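Local structure of sugar-binding transport ATP-binding protein (Pyrococcus horikoshii, 1V43) at residues L14-R20 / E62-I68; L43-G49 / M215-Q219. The protein probably binds and hydrolyses ATP as the nucleotide-binding subunit of an ABC transporter that takes up sugars. All coordinates share one frame; numbering follows the deposited sequence.

Contact 1: L14-R20 / E62-I68; sequences LENLTKR and EPTEGRI
E15 pairs with R67 and T18 with E65 as antiparallel hydrogen-bonded bridges, and between them the register slips by one residue at a beta bulge. The two strands are neighbours in the antiparallel beta-sheet of the ABC ATPase domain. E15 N donates to R67 O at 2.7 Å, almost straight, and R67 N returns a bond to E15 O. Further along, T64 and E65 both face T18, a classic beta bulge in which T18 O takes the N-H of T64 and, weakly, that of E65. G66 fits the corner at N16: its CA lies 3.0 Å from E15 O, and a side chain would collide with the carbonyls of E15 and N16. On the buried face L14 and I68 run side by side, CD2 against CG2, while L17 reaches across with CD2 pressed tightly on CB and CG of P63; helix 50-58 covers L14 and L17. The E15 carboxylate and the R67 guanidinium do not meet directly; a water donates to E15 OE1 and accepts from R67 NE, and R67 NH1 forms a salt bridge with D74. K19 bends at chi2 (61°), which brings NZ to 2.7 Å from E62 O, and its ammonium also makes a cation-pi contact with F21, a residue of the ATP site. An alanine here is likely to leave E62 O without this donor and the F21 ring without its cation. T64 closes the far end: its methyl CG2 sits over one face of the R20 guanidinium, toward the rim, 3.6 Å from CZ, while OG1, beside the backbone N of its own residue (chi1 -68°), accepts the R20 N-H at 3.2 Å.

Contact 2: L43-G49 / M215-Q219; sequences LGPSGCG and MNRGQ
C48 packs on M215 where the P-loop (Walker A motif) of the ABC ATPase domain passes the end of strand 211-216. C48 SG lies 3.8 Å from M215 CB, and C48 CB rests against the carbonyl oxygen of M215 at 3.5 Å. The thiol is put there by a chi1 of 71°, which sets SG between the backbone N and the carbonyl carbon of its own residue. From M215 the chain runs extended through chi2 and then folds at chi3 (76°), carrying the terminal methyl CE back toward the start of helix 50-58, where it comes within 3.9 Å of G49 C. A side chain on G49 would press on this methyl and on G218 CA. P45 meets the strand from another direction: the P45 and N216 side chains cross at about a right angle, with CG of P45 nearest OD1, and P45 CD touches M215 O. G44 also packs on that carbonyl, with CA 3.5 Å from M215 O in a CA-H...O contact, and a CB at G44 would clash with the oxygen. F237 of helix 236-241 lies against both P45 and N216. Two backbone bonds frame these side chains. M215 N donates to L43 O, continuing the parallel pairing of strands 39-43 and 211-216. The loop itself turns through a type II turn from P45 to C48, and G47, C48 and G49 bind ATP in this protein, although no nucleotide occupies this chain. N216 to Q219 form a type I' turn linking strands 211-216 and 219-224, and from this hairpin G218 N reaches C48 O at 2.9 Å, 49° out of the carbonyl plane.

How the contacts relate
From the N terminus the chain first lays down 14-20 in strand 12-21, then passes through strand 24-34 to strand 39-43 and the loop 43-49, the first half of contact 2. Helix 50-58 follows, and 62-68 returns to strand 12-21, closing contact 1 around that loop and helix. Contact 2 closes much later, when 215-219 arrives, 165 residues after the loop 43-49, so the two contacts cross rather than nest. Contact 1 belongs to the antiparallel sheet, contact 2 to the mixed sheet, and helix 50-58 leads from one to the other. Their centres are 16 Å apart and their nearest atoms about 6 Å, without touching.

Contact 1: L14-R20 / E62-I68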
loop_
_atom_site.group_PDB
_atom_site.type_symbol
_atom_site.label_atom_id
_atom_site.label_comp_id
_atom_site.label_asym_id
_atom_site.label_seq_id
_atom_site.Cartn_x
_atom_site.Cartn_y
_atom_site.Cartn_z
ATOM N N LEU A 14 20.089 23.199 -11.051
ATOM C CA LEU A 14 20.136 23.695 -9.686
ATOM C C LEU A 14 21.637 23.619 -9.357
ATOM O O LEU A 14 22.224 22.543 -9.408
ATOM C CB LEU A 14 19.308 22.798 -8.758
ATOM C CG LEU A 14 17.834 22.517 -9.124
ATOM C CD1 LEU A 14 17.210 21.663 -8.007
ATOM C CD2 LEU A 14 17.048 23.814 -9.282
ATOM N N GLU A 15 22.260 24.755 -9.045
ATOM C CA GLU A 15 23.705 24.761 -8.763
ATOM C C GLU A 15 24.043 25.078 -7.342
ATOM O O GLU A 15 23.703 26.154 -6.853
ATOM C CB GLU A 15 24.454 25.794 -9.597
ATOM C CG GLU A 15 24.313 25.715 -11.082
ATOM C CD GLU A 15 25.458 26.444 -11.778
ATOM O OE1 GLU A 15 25.889 27.522 -11.296
ATOM O OE2 GLU A 15 25.921 25.933 -12.810
ATOM N N ASN A 16 24.742 24.154 -6.693
ATOM C CA ASN A 16 25.158 24.328 -5.307
ATOM C C ASN A 16 24.070 25.016 -4.513
ATOM O O ASN A 16 24.330 25.974 -3.786
ATOM C CB ASN A 16 26.448 25.155 -5.246
ATOM C CG ASN A 16 27.054 25.185 -3.849
ATOM O OD1 ASN A 16 26.530 25.833 -2.929
ATOM N ND2 ASN A 16 28.155 24.466 -3.679
ATOM N N LEU A 17 22.843 24.529 -4.670
ATOM C CA LEU A 17 21.688 25.089 -3.978
ATOM C C LEU A 17 21.672 24.670 -2.520
ATOM O O LEU A 17 21.694 23.477 -2.200
ATOM C CB LEU A 17 20.377 24.605 -4.613
ATOM C CG LEU A 17 19.422 25.516 -5.380
ATOM C CD1 LEU A 17 18.016 24.913 -5.290
ATOM C CD2 LEU A 17 19.426 26.921 -4.818
ATOM N N THR A 18 21.609 25.657 -1.640
ATOM C CA THR A 18 21.551 25.401 -0.214
ATOM C C THR A 18 20.473 26.292 0.382
ATOM O O THR A 18 20.240 27.410 -0.083
ATOM C CB THR A 18 22.891 25.738 0.487
ATOM O OG1 THR A 18 23.902 24.800 0.094
ATOM C CG2 THR A 18 22.718 25.705 1.991
ATOM N N LYS A 19 19.817 25.789 1.417
ATOM C CA LYS A 19 18.790 26.550 2.102
ATOM C C LYS A 19 18.840 26.237 3.591
ATOM O O LYS A 19 18.528 25.125 3.995
ATOM C CB LYS A 19 17.401 26.193 1.556
ATOM C CG LYS A 19 16.261 26.903 2.259
ATOM C CD LYS A 19 16.384 28.407 2.121
ATOM C CE LYS A 19 15.178 29.103 2.706
ATOM N NZ LYS A 19 15.107 30.508 2.241
ATOM N N ARG A 20 19.242 27.200 4.412
ATOM C CA ARG A 20 19.264 26.951 5.853
ATOM C C ARG A 20 18.350 27.896 6.617
ATOM O O ARG A 20 18.496 29.109 6.539
ATOM C CB ARG A 20 20.686 27.047 6.423
ATOM C CG ARG A 20 21.471 28.263 5.995
ATOM C CD ARG A 20 22.768 28.368 6.781
ATOM N NE ARG A 20 23.770 29.150 6.061
ATOM C CZ ARG A 20 24.526 28.666 5.079
ATOM N NH1 ARG A 20 24.401 27.398 4.704
ATOM N NH2 ARG A 20 25.404 29.449 4.463
ATOM N N GLU A 62 13.714 31.737 -1.484
ATOM C CA GLU A 62 15.000 32.062 -2.088
ATOM C C GLU A 62 16.060 31.160 -1.463
ATOM O O GLU A 62 15.930 30.744 -0.309
ATOM C CB GLU A 62 15.367 33.538 -1.831
ATOM C CG GLU A 62 14.458 34.551 -2.542
ATOM C CD GLU A 62 14.746 34.662 -4.031
ATOM O OE1 GLU A 62 15.094 33.640 -4.656
ATOM O OE2 GLU A 62 14.616 35.770 -4.580
ATOM N N PRO A 63 17.115 30.832 -2.220
ATOM C CA PRO A 63 18.189 29.978 -1.710
ATOM C C PRO A 63 19.090 30.826 -0.804
ATOM O O PRO A 63 19.077 32.057 -0.876
ATOM C CB PRO A 63 18.951 29.565 -2.967
ATOM C CG PRO A 63 18.066 29.951 -4.091
ATOM C CD PRO A 63 17.357 31.167 -3.627
ATOM N N THR A 64 19.872 30.149 0.029
ATOM C CA THR A 64 20.803 30.798 0.936
ATOM C C THR A 64 22.113 30.889 0.171
ATOM O O THR A 64 22.958 31.741 0.423
ATOM C CB THR A 64 20.989 29.956 2.210
ATOM O OG1 THR A 64 19.770 29.966 2.974
ATOM C CG2 THR A 64 22.126 30.502 3.052
ATOM N N GLU A 65 22.251 30.000 -0.796
ATOM C CA GLU A 65 23.425 29.945 -1.628
ATOM C C GLU A 65 23.037 29.172 -2.881
ATOM O O GLU A 65 22.095 28.381 -2.864
ATOM C CB GLU A 65 24.549 29.219 -0.886
ATOM C CG GLU A 65 25.936 29.402 -1.490
ATOM C CD GLU A 65 27.024 28.741 -0.655
ATOM O OE1 GLU A 65 26.954 28.828 0.596
ATOM O OE2 GLU A 65 27.952 28.148 -1.250
ATOM N N GLY A 66 23.752 29.410 -3.970
ATOM C CA GLY A 66 23.460 28.692 -5.192
ATOM C C GLY A 66 22.664 29.458 -6.228
ATOM O O GLY A 66 22.222 30.590 -6.011
ATOM N N ARG A 67 22.448 28.793 -7.353
ATOM C CA ARG A 67 21.764 29.392 -8.482
ATOM C C ARG A 67 20.788 28.400 -9.117
ATOM O O ARG A 67 20.999 27.185 -9.055
ATOM C CB ARG A 67 22.837 29.772 -9.487
ATOM C CG ARG A 67 22.563 30.945 -10.356
ATOM C CD ARG A 67 23.798 31.196 -11.205
ATOM N NE ARG A 67 24.922 31.648 -10.396
ATOM C CZ ARG A 67 25.038 32.887 -9.931
ATOM N NH1 ARG A 67 24.099 33.777 -10.202
ATOM N NH2 ARG A 67 26.088 33.240 -9.200
ATOM N N ILE A 68 19.729 28.923 -9.726
ATOM C CA ILE A 68 18.728 28.104 -10.413
ATOM C C ILE A 68 18.578 28.638 -11.837
ATOM O O ILE A 68 18.238 29.809 -12.031
ATOM C CB ILE A 68 17.341 28.193 -9.724
ATOM C CG1 ILE A 68 17.423 27.669 -8.290
ATOM C CG2 ILE A 68 16.320 27.411 -10.520
ATOM C CD1 ILE A 68 16.162 27.966 -7.461
HETATM O O HOH W 1 26.509 29.408 -9.040
#

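Contact 2: L43-G49 / M215-Q219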
loop_
_atom_site.group_PDB
_atom_site.type_symbol
_atom_site.label_atom_id
_atom_site.label_comp_id
_atom_site.label_asym_id
_atom_site.label_seq_id
_atom_site.Cartn_x
_atom_site.Cartn_y
_atom_site.Cartn_z
ATOM N N LEU A 43 11.960 12.188 -4.503
ATOM C CA LEU A 43 11.447 11.209 -3.559
ATOM C C LEU A 43 12.212 11.194 -2.249
ATOM O O LEU A 43 13.442 11.148 -2.240
ATOM C CB LEU A 43 11.514 9.811 -4.194
ATOM C CG LEU A 43 11.089 8.616 -3.341
ATOM C CD1 LEU A 43 9.598 8.688 -3.081
ATOM C CD2 LEU A 43 11.438 7.307 -4.054
ATOM N N GLY A 44 11.477 11.202 -1.141
ATOM C CA GLY A 44 12.123 11.185 0.159
ATOM C C GLY A 44 11.139 11.384 1.294
ATOM O O GLY A 44 10.016 11.834 1.065
ATOM N N PRO A 45 11.537 11.073 2.539
ATOM C CA PRO A 45 10.640 11.235 3.687
ATOM C C PRO A 45 10.363 12.695 4.017
ATOM O O PRO A 45 10.991 13.606 3.456
ATOM C CB PRO A 45 11.389 10.517 4.809
ATOM C CG PRO A 45 12.823 10.799 4.475
ATOM C CD PRO A 45 12.860 10.586 2.966
ATOM N N SER A 46 9.425 12.914 4.928
ATOM C CA SER A 46 9.068 14.264 5.353
ATOM C C SER A 46 10.293 14.985 5.885
ATOM O O SER A 46 11.077 14.417 6.641
ATOM C CB SER A 46 8.004 14.213 6.454
ATOM O OG SER A 46 6.862 13.511 6.001
ATOM N N GLY A 47 10.462 16.234 5.483
ATOM C CA GLY A 47 11.603 17.003 5.950
ATOM C C GLY A 47 12.937 16.647 5.331
ATOM O O GLY A 47 13.979 17.019 5.875
ATOM N N CYS A 48 12.929 15.942 4.201
ATOM C CA CYS A 48 14.190 15.579 3.565
ATOM C C CYS A 48 14.699 16.712 2.683
ATOM O O CYS A 48 15.810 16.639 2.163
ATOM C CB CYS A 48 14.041 14.315 2.709
ATOM S SG CYS A 48 13.085 14.552 1.192
ATOM N N GLY A 49 13.873 17.738 2.493
ATOM C CA GLY A 49 14.271 18.871 1.672
ATOM C C GLY A 49 13.630 18.977 0.295
ATOM O O GLY A 49 13.786 20.001 -0.392
ATOM N N MET A 215 16.150 11.761 -1.784
ATOM C CA MET A 215 16.720 12.722 -0.854
ATOM C C MET A 215 16.506 12.304 0.591
ATOM O O MET A 215 15.519 11.659 0.918
ATOM C CB MET A 215 16.100 14.107 -1.077
ATOM C CG MET A 215 16.481 14.770 -2.389
ATOM S SD MET A 215 15.705 16.395 -2.555
ATOM C CE MET A 215 16.757 17.376 -1.402
ATOM N N ASN A 216 17.448 12.686 1.447
ATOM C CA ASN A 216 17.403 12.392 2.876
ATOM C C ASN A 216 18.262 13.445 3.580
ATOM O O ASN A 216 19.402 13.688 3.177
ATOM C CB ASN A 216 17.961 10.989 3.162
ATOM C CG ASN A 216 17.900 10.624 4.643
ATOM O OD1 ASN A 216 16.826 10.578 5.237
ATOM N ND2 ASN A 216 19.058 10.368 5.238
ATOM N N ARG A 217 17.703 14.078 4.607
ATOM C CA ARG A 217 18.404 15.111 5.373
ATOM C C ARG A 217 19.070 16.179 4.500
ATOM O O ARG A 217 20.248 16.481 4.662
ATOM C CB ARG A 217 19.444 14.472 6.302
ATOM C CG ARG A 217 18.811 13.583 7.366
ATOM C CD ARG A 217 19.778 13.162 8.465
ATOM N NE ARG A 217 20.560 11.978 8.122
ATOM C CZ ARG A 217 21.121 11.174 9.023
ATOM N NH1 ARG A 217 20.982 11.432 10.317
ATOM N NH2 ARG A 217 21.815 10.113 8.633
ATOM N N GLY A 218 18.299 16.728 3.569
ATOM C CA GLY A 218 18.794 17.768 2.686
ATOM C C GLY A 218 19.804 17.406 1.615
ATOM O O GLY A 218 20.248 18.288 0.873
ATOM N N GLN A 219 20.182 16.140 1.509
ATOM C CA GLN A 219 21.153 15.750 0.490
ATOM C C GLN A 219 20.596 14.857 -0.599
ATOM O O GLN A 219 19.690 14.056 -0.368
ATOM C CB GLN A 219 22.337 15.017 1.109
ATOM C CG GLN A 219 23.182 15.830 2.077
ATOM C CD GLN A 219 24.646 15.436 2.004
ATOM O OE1 GLN A 219 25.339 15.773 1.043
ATOM N NE2 GLN A 219 25.119 14.702 3.007
#